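Side-chain contacts in Glyco_hydro_cc domain-containing protein (Cryptococcus neoformans, PDB 6UBC), which probably binds beta-1,3-glucan oligosaccharides through a glycoside hydrolase family 128 (subgroup VII) domain: residues A299-K302 with D303-S306; E415-S418 with P419-M423; V397-F400 with E401-R405; D249-D252 with A253-S257; A317-E320 with Y321-W324. One frame throughout, in Å; residues are numbered along the deposited sequence.

Interaction 1. Residues A299-K302 with D303-S306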
loop_
_atom_site.group_PDB
_atom_site.type_symbol
_atom_site.label_atom_id
_atom_site.label_comp_id
_atom_site.label_asym_id
_atom_site.label_seq_id
_atom_site.Cartn_x
_atom_site.Cartn_y
_atom_site.Cartn_z
ATOM N N ALA A 299 16.780 1.745 -3.937
ATOM C CA ALA A 299 17.412 0.669 -4.760
ATOM C C ALA A 299 18.612 -0.008 -4.090
ATOM O O ALA A 299 18.742 -1.234 -4.206
ATOM C CB ALA A 299 17.778 1.206 -6.096
ATOM N N PRO A 300 19.534 0.693 -3.391
ATOM C CA PRO A 300 20.689 0.003 -2.815
ATOM C C PRO A 300 20.323 -1.201 -1.934
ATOM O O PRO A 300 21.122 -2.133 -1.824
ATOM C CB PRO A 300 21.390 1.122 -2.021
ATOM C CG PRO A 300 21.036 2.388 -2.759
ATOM C CD PRO A 300 19.583 2.143 -3.136
ATOM N N TRP A 301 19.150 -1.188 -1.277
ATOM C CA TRP A 301 18.754 -2.278 -0.361
ATOM C C TRP A 301 18.462 -3.555 -1.135
ATOM O O TRP A 301 18.513 -4.648 -0.523
ATOM C CB TRP A 301 17.571 -1.851 0.496
ATOM C CG TRP A 301 17.950 -0.848 1.537
ATOM C CD1 TRP A 301 17.565 0.457 1.610
ATOM C CD2 TRP A 301 18.769 -1.091 2.684
ATOM N NE1 TRP A 301 18.118 1.054 2.706
ATOM C CE2 TRP A 301 18.837 0.124 3.400
ATOM C CE3 TRP A 301 19.464 -2.209 3.159
ATOM C CZ2 TRP A 301 19.608 0.263 4.546
ATOM C CZ3 TRP A 301 20.184 -2.096 4.323
ATOM C CH2 TRP A 301 20.230 -0.881 5.013
ATOM N N LYS A 302 18.148 -3.474 -2.416
ATOM C CA LYS A 302 17.833 -4.684 -3.197
ATOM C C LYS A 302 19.033 -5.665 -3.092
ATOM O O LYS A 302 18.789 -6.880 -2.936
ATOM C CB LYS A 302 17.581 -4.290 -4.643
ATOM C CG LYS A 302 17.447 -5.469 -5.583
ATOM C CD LYS A 302 16.096 -5.631 -6.183
ATOM C CE LYS A 302 16.121 -6.611 -7.339
ATOM N NZ LYS A 302 14.982 -7.563 -7.298
ATOM N N ASP A 303 20.262 -5.124 -3.059
ATOM C CA ASP A 303 21.545 -5.874 -2.949
ATOM C C ASP A 303 21.605 -6.646 -1.631
ATOM O O ASP A 303 22.326 -7.602 -1.526
ATOM C CB ASP A 303 22.727 -4.897 -3.011
ATOM C CG ASP A 303 22.911 -4.278 -4.402
ATOM O OD1 ASP A 303 22.468 -4.945 -5.436
ATOM O OD2 ASP A 303 23.502 -3.149 -4.457
ATOM N N GLN A 304 20.884 -6.197 -0.634
ATOM C CA GLN A 304 20.872 -6.830 0.681
ATOM C C GLN A 304 19.635 -7.712 0.792
ATOM O O GLN A 304 19.383 -8.154 1.878
ATOM C CB GLN A 304 20.962 -5.731 1.734
ATOM C CG GLN A 304 21.944 -4.634 1.333
ATOM C CD GLN A 304 23.358 -5.119 1.517
ATOM O OE1 GLN A 304 23.666 -5.721 2.535
ATOM N NE2 GLN A 304 24.212 -4.911 0.523
ATOM N N GLY A 305 18.884 -7.956 -0.272
ATOM C CA GLY A 305 17.747 -8.866 -0.137
ATOM C C GLY A 305 16.393 -8.167 -0.020
ATOM O O GLY A 305 15.364 -8.900 -0.010
ATOM N N SER A 306 16.340 -6.838 0.031
ATOM C CA SER A 306 15.045 -6.124 0.252
ATOM C C SER A 306 14.183 -6.312 -0.996
ATOM O O SER A 306 14.731 -6.229 -2.132
ATOM C CB SER A 306 15.253 -4.681 0.581
ATOM O OG SER A 306 16.020 -4.566 1.764
HETATM O O HOH W 1 14.374 -8.044 -4.463
#
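Trp301 and Gln304 approach each other obliquely, the indole plane and the side-chain amide plane standing 78° apart. The touching is done by the aliphatic part of the glutamine: Gln304 CG lies 3.9 Å from Trp301 CE3 on the six-membered ring, while the amide end runs on away from the indole. The tryptophan is set for this by a CG that lies anti to its carbonyl carbon (chi1 -72°). On another flank Ser306 points toward the tryptophan, and its OG packs 3.4 Å from Trp301 CB; that hydroxyl is hydrogen-bonded to Pro266 O.

Between these side chains, Trp301 O is gripped by two backbone donors that reach it from opposite faces of the carbonyl plane, Gln304 N at 2.8 Å and Ser306 N at 3.1 Å. Gly305 N bonds in turn to Lys302 O at 2.9 Å. Gly305 has a positive phi of 101°, a conformation that here calls for glycine, and it turns the chain out of the helical run after helix 287-298 and into strand 307-309. The Lys302 chain, bent at chi2 and chi4, ends at a water that accepts from Lys302 NZ (2.9 Å) and donates to Ser306 O (3.0 Å), and the same ammonium forms a salt bridge with Asp337.

The indole also packs on Ala265, Pro266 and Ile269, so the turn is laid against strand 268-270 and the loop leading to it. The polar work is thus done mostly by backbone groups, with the doubly held Trp301 carbonyl fixing the turn and the lysine charge probably balanced by Asp337.

Interaction 2. Residues E415-S418 with P419-M423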
loop_
_atom_site.group_PDB
_atom_site.type_symbol
_atom_site.label_atom_id
_atom_site.label_comp_id
_atom_site.label_asym_id
_atom_site.label_seq_id
_atom_site.Cartn_x
_atom_site.Cartn_y
_atom_site.Cartn_z
ATOM N N GLU A 415 -6.090 9.390 5.497
ATOM C CA GLU A 415 -6.903 10.618 5.681
ATOM C C GLU A 415 -7.847 10.743 4.511
ATOM O O GLU A 415 -7.603 10.139 3.479
ATOM C CB GLU A 415 -6.009 11.871 5.731
ATOM C CG GLU A 415 -5.443 12.129 7.128
ATOM C CD GLU A 415 -6.367 11.652 8.239
ATOM O OE1 GLU A 415 -7.604 11.919 8.133
ATOM O OE2 GLU A 415 -5.884 10.956 9.162
ATOM N N GLY A 416 -8.883 11.541 4.682
ATOM C CA GLY A 416 -9.791 11.924 3.582
ATOM C C GLY A 416 -10.848 10.880 3.289
ATOM O O GLY A 416 -11.371 10.896 2.161
ATOM N N LEU A 417 -11.088 9.925 4.200
ATOM C CA LEU A 417 -12.187 8.977 3.927
ATOM C C LEU A 417 -13.276 9.185 4.950
ATOM O O LEU A 417 -13.139 10.003 5.818
ATOM C CB LEU A 417 -11.647 7.559 3.958
ATOM C CG LEU A 417 -10.539 7.302 2.970
ATOM C CD1 LEU A 417 -9.792 6.035 3.362
ATOM C CD2 LEU A 417 -11.071 7.265 1.524
ATOM N N SER A 418 -14.371 8.453 4.832
ATOM C CA SER A 418 -15.585 8.728 5.631
ATOM C C SER A 418 -15.382 8.247 7.054
ATOM O O SER A 418 -14.644 7.287 7.279
ATOM C CB SER A 418 -16.769 8.019 5.019
ATOM O OG SER A 418 -16.676 6.605 5.184
ATOM N N PRO A 419 -16.116 8.800 8.022
ATOM C CA PRO A 419 -16.064 8.283 9.374
ATOM C C PRO A 419 -16.490 6.798 9.478
ATOM O O PRO A 419 -15.946 6.063 10.289
ATOM C CB PRO A 419 -17.106 9.133 10.092
ATOM C CG PRO A 419 -17.153 10.408 9.303
ATOM C CD PRO A 419 -17.013 9.966 7.870
ATOM N N GLU A 420 -17.398 6.385 8.596
ATOM C CA GLU A 420 -17.895 4.992 8.524
ATOM C C GLU A 420 -16.765 4.048 8.049
ATOM O O GLU A 420 -16.760 2.882 8.437
ATOM C CB GLU A 420 -19.149 4.900 7.659
ATOM C CG GLU A 420 -20.331 5.668 8.205
ATOM C CD GLU A 420 -20.523 7.081 7.666
ATOM O OE1 GLU A 420 -19.579 7.638 7.089
ATOM O OE2 GLU A 420 -21.627 7.586 7.831
ATOM N N TRP A 421 -15.819 4.550 7.275
ATOM C CA TRP A 421 -14.653 3.758 6.832
ATOM C C TRP A 421 -13.638 3.585 7.987
ATOM O O TRP A 421 -12.879 2.572 7.996
ATOM C CB TRP A 421 -14.040 4.427 5.584
ATOM C CG TRP A 421 -12.968 3.553 4.978
ATOM C CD1 TRP A 421 -11.652 3.563 5.264
ATOM C CD2 TRP A 421 -13.197 2.337 4.253
ATOM N NE1 TRP A 421 -11.003 2.548 4.614
ATOM C CE2 TRP A 421 -11.940 1.764 3.996
ATOM C CE3 TRP A 421 -14.334 1.723 3.704
ATOM C CZ2 TRP A 421 -11.773 0.553 3.323
ATOM C CZ3 TRP A 421 -14.176 0.536 3.001
ATOM C CH2 TRP A 421 -12.906 -0.043 2.797
ATOM N N ASP A 422 -13.612 4.469 8.993
ATOM C CA ASP A 422 -12.619 4.337 10.090
ATOM C C ASP A 422 -12.630 2.889 10.619
ATOM O O ASP A 422 -13.728 2.357 10.873
ATOM C CB ASP A 422 -12.887 5.306 11.250
ATOM C CG ASP A 422 -12.572 6.781 11.045
ATOM O OD1 ASP A 422 -11.863 7.092 10.119
ATOM O OD2 ASP A 422 -13.126 7.586 11.818
ATOM N N MET A 423 -11.451 2.271 10.725
ATOM C CA MET A 423 -11.322 0.915 11.307
ATOM C C MET A 423 -11.361 1.010 12.837
ATOM O O MET A 423 -11.831 0.054 13.454
ATOM C CB MET A 423 -10.008 0.284 10.835
ATOM C CG MET A 423 -9.686 -1.079 11.494
ATOM S SD MET A 423 -8.332 -1.808 10.474
ATOM C CE MET A 423 -9.309 -2.638 9.231
HETATM O O HOH W 2 -11.782 7.345 7.547
#
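With its OG placed between the backbone N and the carbonyl carbon (chi1 70°), Ser418 turns its hydroxyl to the backbone of Trp421, while Trp421 swings its indole to the carbonyl side of its own backbone, CG anti to N (chi1 -172°), where it meets Leu417. Trp421 N donates to both oxygens of the serine, to Ser418 OG at 3.1 Å and to Ser418 O at 3.0 Å. Both bonds are clearly bent, as expected for one N-H divided between two acceptors. The side-chain bond, from the nitrogen three residues on, is an ST motif at the start of the short helical run 419-421. Asp422 N adds a weak bond to Ser418 O.

Leu417 and Trp421 run alongside each other in the same direction; Leu417 CD1 approaches Trp421 CD1 at 3.6 Å, on the pyrrole part of the indole. Glu420 bends at chi2 and brings OE1 to 3.5 Å from Ser418 CB. A water lies 2.9 Å from Ser418 O and 2.6 Å from Asp422 OD1, within hydrogen-bonding distance of both.

The indole is buried against Ala372 and Cys373 of strand 366-375 and Ile389 and Ile393 of helix 386-402, stacks with Tyr411, and hydrogen-bonds through NE1 to Ser412 O. Ser418 OG has a further partner in Cys383 O, a residue disulfide-bonded to Cys373. The serine hydroxyl, buried yet bonded to two partners, therefore ties the loop between strands 406-411 and 424-425 to the disulfide region, while the apolar leucine-tryptophan pair packs on strand 366-375.

Interaction 3. Residues V397-F400 with E401-R405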
loop_
_atom_site.group_PDB
_atom_site.type_symbol
_atom_site.label_atom_id
_atom_site.label_comp_id
_atom_site.label_asym_id
_atom_site.label_seq_id
_atom_site.Cartn_x
_atom_site.Cartn_y
_atom_site.Cartn_z
ATOM N N VAL A 397 -12.194 -8.370 -0.511
ATOM C CA VAL A 397 -11.314 -9.376 0.154
ATOM C C VAL A 397 -11.404 -10.709 -0.605
ATOM O O VAL A 397 -10.324 -11.256 -0.973
ATOM C CB VAL A 397 -11.632 -9.500 1.643
ATOM C CG1 VAL A 397 -10.994 -10.781 2.214
ATOM C CG2 VAL A 397 -11.191 -8.244 2.419
ATOM N N ALA A 398 -12.607 -11.134 -0.989
ATOM C CA ALA A 398 -12.808 -12.330 -1.837
ATOM C C ALA A 398 -12.117 -12.217 -3.198
ATOM O O ALA A 398 -11.418 -13.199 -3.599
ATOM C CB ALA A 398 -14.264 -12.612 -1.984
ATOM N N LEU A 399 -12.256 -11.083 -3.872
ATOM C CA LEU A 399 -11.586 -10.810 -5.141
ATOM C C LEU A 399 -10.082 -10.934 -4.944
ATOM O O LEU A 399 -9.426 -11.598 -5.761
ATOM C CB LEU A 399 -11.947 -9.400 -5.609
ATOM C CG LEU A 399 -11.528 -9.049 -7.027
ATOM C CD1 LEU A 399 -12.350 -7.890 -7.530
ATOM C CD2 LEU A 399 -10.059 -8.648 -7.117
ATOM N N PHE A 400 -9.495 -10.213 -3.992
ATOM C CA PHE A 400 -8.031 -10.190 -3.838
ATOM C C PHE A 400 -7.525 -11.621 -3.546
ATOM O O PHE A 400 -6.524 -12.019 -4.145
ATOM C CB PHE A 400 -7.591 -9.250 -2.719
ATOM C CG PHE A 400 -7.744 -7.782 -2.990
ATOM C CD1 PHE A 400 -7.703 -7.236 -4.257
ATOM C CD2 PHE A 400 -7.963 -6.920 -1.936
ATOM C CE1 PHE A 400 -7.756 -5.862 -4.447
ATOM C CE2 PHE A 400 -8.065 -5.559 -2.129
ATOM C CZ PHE A 400 -7.908 -5.009 -3.372
ATOM N N GLU A 401 -8.188 -12.333 -2.645
ATOM C CA GLU A 401 -7.711 -13.695 -2.284
ATOM C C GLU A 401 -7.712 -14.571 -3.553
ATOM O O GLU A 401 -6.798 -15.391 -3.757
ATOM C CB GLU A 401 -8.561 -14.243 -1.137
ATOM C CG GLU A 401 -8.277 -13.579 0.180
ATOM C CD GLU A 401 -6.880 -13.771 0.761
ATOM O OE1 GLU A 401 -6.114 -14.668 0.265
ATOM O OE2 GLU A 401 -6.528 -13.029 1.736
ATOM N N SER A 402 -8.685 -14.397 -4.427
ATOM C CA SER A 402 -8.840 -15.322 -5.579
ATOM C C SER A 402 -7.948 -14.871 -6.745
ATOM O O SER A 402 -7.727 -15.634 -7.680
ATOM C CB SER A 402 -10.285 -15.460 -5.937
ATOM O OG SER A 402 -10.679 -14.284 -6.577
ATOM N N ASP A 403 -7.397 -13.659 -6.675
ATOM C CA ASP A 403 -6.687 -13.076 -7.829
ATOM C C ASP A 403 -5.206 -13.361 -7.664
ATOM O O ASP A 403 -4.514 -12.699 -6.849
ATOM C CB ASP A 403 -6.993 -11.592 -8.011
ATOM C CG ASP A 403 -6.531 -11.034 -9.347
ATOM O OD1 ASP A 403 -5.583 -11.606 -9.956
ATOM O OD2 ASP A 403 -7.117 -9.990 -9.749
ATOM N N ASP A 404 -4.674 -14.235 -8.499
ATOM C CA ASP A 404 -3.249 -14.590 -8.417
ATOM C C ASP A 404 -2.342 -13.413 -8.758
ATOM O O ASP A 404 -1.135 -13.519 -8.441
ATOM C CB ASP A 404 -2.930 -15.725 -9.402
ATOM C CG ASP A 404 -3.409 -17.072 -8.850
ATOM O OD1 ASP A 404 -4.026 -17.091 -7.718
ATOM O OD2 ASP A 404 -3.116 -18.109 -9.512
ATOM N N ARG A 405 -2.827 -12.353 -9.402
ATOM C CA ARG A 405 -1.960 -11.173 -9.648
ATOM C C ARG A 405 -1.720 -10.387 -8.342
ATOM O O ARG A 405 -0.745 -9.605 -8.305
ATOM C CB ARG A 405 -2.582 -10.249 -10.691
ATOM C CG ARG A 405 -2.666 -10.831 -12.104
ATOM C CD ARG A 405 -3.655 -10.162 -13.052
ATOM N NE ARG A 405 -5.016 -10.062 -12.519
ATOM C CZ ARG A 405 -5.987 -9.339 -13.056
ATOM N NH1 ARG A 405 -5.783 -8.694 -14.194
ATOM N NH2 ARG A 405 -7.173 -9.265 -12.481
HETATM O O HOH W 3 -10.500 -12.221 -8.316
#
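The Asp403 carboxylate lies beside Leu399, OD2 being 4.2 Å from Leu399 CD2, and its OD1 is gripped by two nitrogens of one residue: Arg405 N, closing an Asx turn at 2.9 Å, and Arg405 NE at 3.0 Å. The guanidinium binds side-on, NE to OD1 and NH2 to OD2, the latter a salt bridge of 2.8 Å, and these bonds hold the carboxylate's rotation. Asp403 CG lies anti to the backbone N (chi1 -167°), which sets the group alongside the leucine.

Asp403 is the first residue to leave helical angles, and the helix closes with Asp403 N bonded to Phe400 O (3.1 Å). Leu399 O takes a weak bond from Ser402 N and accepts from a water at 2.8 Å; the same water is bonded to Ser402 OG at 2.7 Å.

A second carboxylate, Asp356 of helix 348-362, pairs with Arg405 NH1, and Leu399 and Asp403 pack on that same helix. Phe400 and Val397 lie on strand 406-411, Val397 also touches helix 431-441, and Glu401 OE2 reaches Tyr409 OH, so the end of helix 386-402 is wedged between the sheet and its flanking helices.

Interaction 4. Residues D249-D252 with A253-S257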
loop_
_atom_site.group_PDB
_atom_site.type_symbol
_atom_site.label_atom_id
_atom_site.label_comp_id
_atom_site.label_asym_id
_atom_site.label_seq_id
_atom_site.Cartn_x
_atom_site.Cartn_y
_atom_site.Cartn_z
ATOM N N ASP A 249 6.333 18.758 4.656
ATOM C CA ASP A 249 6.061 19.151 6.065
ATOM C C ASP A 249 7.150 18.441 6.885
ATOM O O ASP A 249 8.071 17.797 6.303
ATOM C CB ASP A 249 4.598 18.890 6.417
ATOM C CG ASP A 249 4.221 17.439 6.270
ATOM O OD1 ASP A 249 5.179 16.629 6.252
ATOM O OD2 ASP A 249 3.005 17.137 6.122
ATOM N N SER A 250 7.193 18.683 8.186
ATOM C CA SER A 250 8.247 18.151 9.102
ATOM C C SER A 250 8.122 16.602 9.277
ATOM O O SER A 250 9.117 15.928 9.544
ATOM C CB SER A 250 8.075 18.860 10.447
ATOM O OG SER A 250 6.749 18.600 10.942
ATOM N N THR A 251 6.936 16.037 9.090
ATOM C CA THR A 251 6.770 14.553 9.154
ATOM C C THR A 251 7.504 13.925 7.940
ATOM O O THR A 251 8.205 12.919 8.153
ATOM C CB THR A 251 5.300 14.173 9.221
ATOM O OG1 THR A 251 4.798 14.697 10.444
ATOM C CG2 THR A 251 5.030 12.683 9.183
ATOM N N ASP A 252 7.397 14.526 6.763
ATOM C CA ASP A 252 8.097 14.054 5.520
ATOM C C ASP A 252 9.603 14.119 5.777
ATOM O O ASP A 252 10.336 13.124 5.583
ATOM C CB ASP A 252 7.639 14.890 4.344
ATOM C CG ASP A 252 8.201 14.473 2.988
ATOM O OD1 ASP A 252 8.760 13.321 2.915
ATOM O OD2 ASP A 252 7.994 15.257 1.989
ATOM N N ALA A 253 10.083 15.221 6.349
ATOM C CA ALA A 253 11.511 15.374 6.697
ATOM C C ALA A 253 11.974 14.288 7.677
ATOM O O ALA A 253 13.039 13.678 7.478
ATOM C CB ALA A 253 11.771 16.791 7.198
ATOM N N SER A 254 11.232 14.062 8.750
ATOM C CA SER A 254 11.560 13.063 9.786
ATOM C C SER A 254 11.625 11.643 9.179
ATOM O O SER A 254 12.478 10.821 9.574
ATOM C CB SER A 254 10.454 13.128 10.839
ATOM O OG SER A 254 10.769 12.158 11.776
ATOM N N ARG A 255 10.668 11.316 8.281
ATOM C CA ARG A 255 10.626 9.948 7.669
ATOM C C ARG A 255 11.830 9.721 6.767
ATOM O O ARG A 255 12.386 8.604 6.813
ATOM C CB ARG A 255 9.303 9.791 6.925
ATOM C CG ARG A 255 8.176 9.570 7.919
ATOM C CD ARG A 255 6.816 9.626 7.275
ATOM N NE ARG A 255 5.755 9.189 8.159
ATOM C CZ ARG A 255 4.460 9.367 8.003
ATOM N NH1 ARG A 255 3.939 10.026 6.994
ATOM N NH2 ARG A 255 3.653 8.849 8.902
ATOM N N LEU A 256 12.204 10.703 5.958
ATOM C CA LEU A 256 13.369 10.536 5.038
ATOM C C LEU A 256 14.618 10.347 5.906
ATOM O O LEU A 256 15.412 9.426 5.705
ATOM C CB LEU A 256 13.474 11.777 4.153
ATOM C CG LEU A 256 14.745 11.824 3.299
ATOM C CD1 LEU A 256 14.771 10.683 2.293
ATOM C CD2 LEU A 256 14.850 13.160 2.612
ATOM N N SER A 257 14.724 11.145 6.958
ATOM C CA SER A 257 15.918 11.097 7.813
ATOM C C SER A 257 15.988 9.739 8.521
ATOM O O SER A 257 17.082 9.079 8.515
ATOM C CB SER A 257 15.922 12.327 8.699
ATOM O OG SER A 257 16.890 12.105 9.663
#
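Thr251 lays its methyl group over one face of the Arg255 guanidinium, with CG2 3.5 Å above the plane and over its centre; CG2 is 3.6 Å from Arg255 CZ. The two side chains run side by side, one helical turn apart. The threonine methyl is placed for this by lying anti to the backbone N, and the arginine chain is extended from CG to NE, bringing its flat end against the threonine methyl. On the way, Arg255 CG passes 3.4 Å from Thr251 O, the carbonyl that also accepts from Arg255 N at 2.9 Å.

The pair belongs to the first turns of helix 250-260, which connects strands 237-241 and 268-270 in a beta-alpha-beta unit. Asp249 is the N-cap: its OD1 accepts from Asp252 N at 3.1 Å, and its carbonyl takes Ala253 N at 3.3 Å to begin the regular bonding. Ser254 N follows to Ser250 O (2.9 Å) and Leu256 N to Asp252 O (3.1 Å).

Asp252 directs its carboxylate to the loop before the helix, CG anti to N (chi1 -176°), where OD2 accepts from Val248 N and, weakly, from Thr247 N. Arg255 has its polar partner in Asn226, to which NE donates, and makes a cation-pi contact with Trp243, a residue that the Asp252 side chain also touches.

Interaction 5. Residues A317-E320 with Y321-W324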
loop_
_atom_site.group_PDB
_atom_site.type_symbol
_atom_site.label_atom_id
_atom_site.label_comp_id
_atom_site.label_asym_id
_atom_site.label_seq_id
_atom_site.Cartn_x
_atom_site.Cartn_y
_atom_site.Cartn_z
ATOM N N ALA A 317 -6.062 3.936 -12.390
ATOM C CA ALA A 317 -5.849 3.471 -13.773
ATOM C C ALA A 317 -5.752 4.674 -14.707
ATOM O O ALA A 317 -5.228 4.509 -15.829
ATOM C CB ALA A 317 -6.959 2.507 -14.125
ATOM N N ALA A 318 -6.124 5.864 -14.251
ATOM C CA ALA A 318 -5.937 7.080 -15.065
ATOM C C ALA A 318 -4.448 7.480 -15.199
ATOM O O ALA A 318 -4.103 8.452 -15.886
ATOM C CB ALA A 318 -6.777 8.204 -14.487
ATOM N N GLU A 319 -3.576 6.762 -14.513
ATOM C CA GLU A 319 -2.112 6.822 -14.754
ATOM C C GLU A 319 -1.832 6.587 -16.245
ATOM O O GLU A 319 -0.813 7.067 -16.734
ATOM C CB GLU A 319 -1.445 5.757 -13.896
ATOM C CG GLU A 319 -0.114 5.251 -14.465
ATOM C CD GLU A 319 1.025 6.269 -14.550
ATOM O OE1 GLU A 319 1.031 7.240 -13.723
ATOM O OE2 GLU A 319 1.948 6.047 -15.414
ATOM N N GLU A 320 -2.714 5.900 -16.967
ATOM C CA GLU A 320 -2.620 5.768 -18.441
ATOM C C GLU A 320 -2.435 7.150 -19.098
ATOM O O GLU A 320 -1.700 7.237 -20.064
ATOM C CB GLU A 320 -3.876 5.166 -19.043
ATOM C CG GLU A 320 -3.781 4.978 -20.546
ATOM C CD GLU A 320 -4.853 4.090 -21.174
ATOM O OE1 GLU A 320 -5.638 3.498 -20.434
ATOM O OE2 GLU A 320 -4.975 4.102 -22.436
ATOM N N TYR A 321 -3.115 8.163 -18.570
ATOM C CA TYR A 321 -3.120 9.525 -19.124
ATOM C C TYR A 321 -2.128 10.416 -18.378
ATOM O O TYR A 321 -1.515 11.268 -19.053
ATOM C CB TYR A 321 -4.554 10.054 -19.175
ATOM C CG TYR A 321 -5.473 9.123 -19.923
ATOM C CD1 TYR A 321 -5.449 9.111 -21.296
ATOM C CD2 TYR A 321 -6.352 8.264 -19.270
ATOM C CE1 TYR A 321 -6.247 8.234 -22.024
ATOM C CE2 TYR A 321 -7.116 7.350 -19.982
ATOM C CZ TYR A 321 -7.062 7.348 -21.365
ATOM O OH TYR A 321 -7.836 6.505 -22.109
ATOM N N THR A 322 -1.984 10.322 -17.061
ATOM C CA THR A 322 -1.065 11.248 -16.313
ATOM C C THR A 322 0.398 10.854 -16.563
ATOM O O THR A 322 1.239 11.751 -16.567
ATOM C CB THR A 322 -1.291 11.227 -14.806
ATOM O OG1 THR A 322 -1.170 9.857 -14.465
ATOM C CG2 THR A 322 -2.636 11.757 -14.434
ATOM N N LYS A 323 0.686 9.557 -16.758
ATOM C CA LYS A 323 2.039 9.058 -17.142
ATOM C C LYS A 323 3.110 9.460 -16.115
ATOM O O LYS A 323 4.273 9.645 -16.510
ATOM C CB LYS A 323 2.360 9.583 -18.549
ATOM C CG LYS A 323 1.382 9.100 -19.618
ATOM C CD LYS A 323 1.894 9.484 -20.962
ATOM C CE LYS A 323 1.040 8.953 -22.090
ATOM N NZ LYS A 323 1.228 9.797 -23.294
ATOM N N TRP A 324 2.806 9.398 -14.825
ATOM C CA TRP A 324 3.837 9.591 -13.778
ATOM C C TRP A 324 4.670 8.312 -13.649
ATOM O O TRP A 324 5.920 8.359 -13.805
ATOM C CB TRP A 324 3.195 9.973 -12.444
ATOM C CG TRP A 324 4.157 10.543 -11.442
ATOM C CD1 TRP A 324 4.353 11.866 -11.123
ATOM C CD2 TRP A 324 5.060 9.794 -10.623
ATOM N NE1 TRP A 324 5.347 11.970 -10.169
ATOM C CE2 TRP A 324 5.829 10.724 -9.878
ATOM C CE3 TRP A 324 5.374 8.444 -10.523
ATOM C CZ2 TRP A 324 6.883 10.322 -9.068
ATOM C CZ3 TRP A 324 6.411 8.054 -9.709
ATOM C CH2 TRP A 324 7.095 8.985 -8.934
HETATM O O HOH W 4 -0.607 8.746 -12.165
#
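Ala318 O accepts two backbone donors, Tyr321 N at 2.9 Å and Thr322 N at 3.1 Å, the second in the carbonyl plane and the first well above it. Lys323 N bonds to Glu319 O at 2.9 Å. This double use of one carbonyl fits a chain passing from a 3-10 segment into the short helix 319-322.

The carboxylate of Glu319 reaches past the end of that helix. Its chain bends at chi2 (65°), and OE1 makes a weak bond with Trp324 N at 3.0 Å. A water donates to Glu319 OE1 and lies 2.6 Å from Thr322 OG1, bridging two side chains that cross at about a right angle. Glu319 also accepts from Leu325 N at OE1 and Ser326 N at OE2, at the start of helix 324-331.

Farther out, Glu320 lies along Tyr321 with its carboxylate stacked on the ring, the planes 9° apart. Glu320 CG sits over the ring centre, 4.1 Å from the centroid, in a CH-pi contact. Trp324 packs on Val287 and Ala290 of helix 287-298, with NE1 bonded to Ile285 O.

Lys323, with positive phi, marks the break between the two helices. Across it the buried Glu319 carboxylate receives several backbone N-H groups at a helix start, an environment likely to favour its charged form, whereas Glu320 and Tyr321 pair by stacking on the exposed side.

How the interactions relate
All five are local contacts on separate parts of the glycosyl hydrolase core, none touching another; interactions 2 and 3, the nearest, come within about 8 Å between nearest atoms. Both involve helix 386-402, which interaction 3 ends and against which interaction 2 packs its indole. Interaction 4 is the surface contact, an alkyl group over a guanidinium at a helix start, while the others are partly buried. Helix 348-362 is shared by interactions 3 and 5. Carboxylates serve backbone N-H groups in interactions 3, 4 and 5, whereas interaction 1 relies on backbone carbonyls and interaction 2 on a serine carbonyl and hydroxyl together; the indole is buried in interaction 2 and partly exposed in interaction 1.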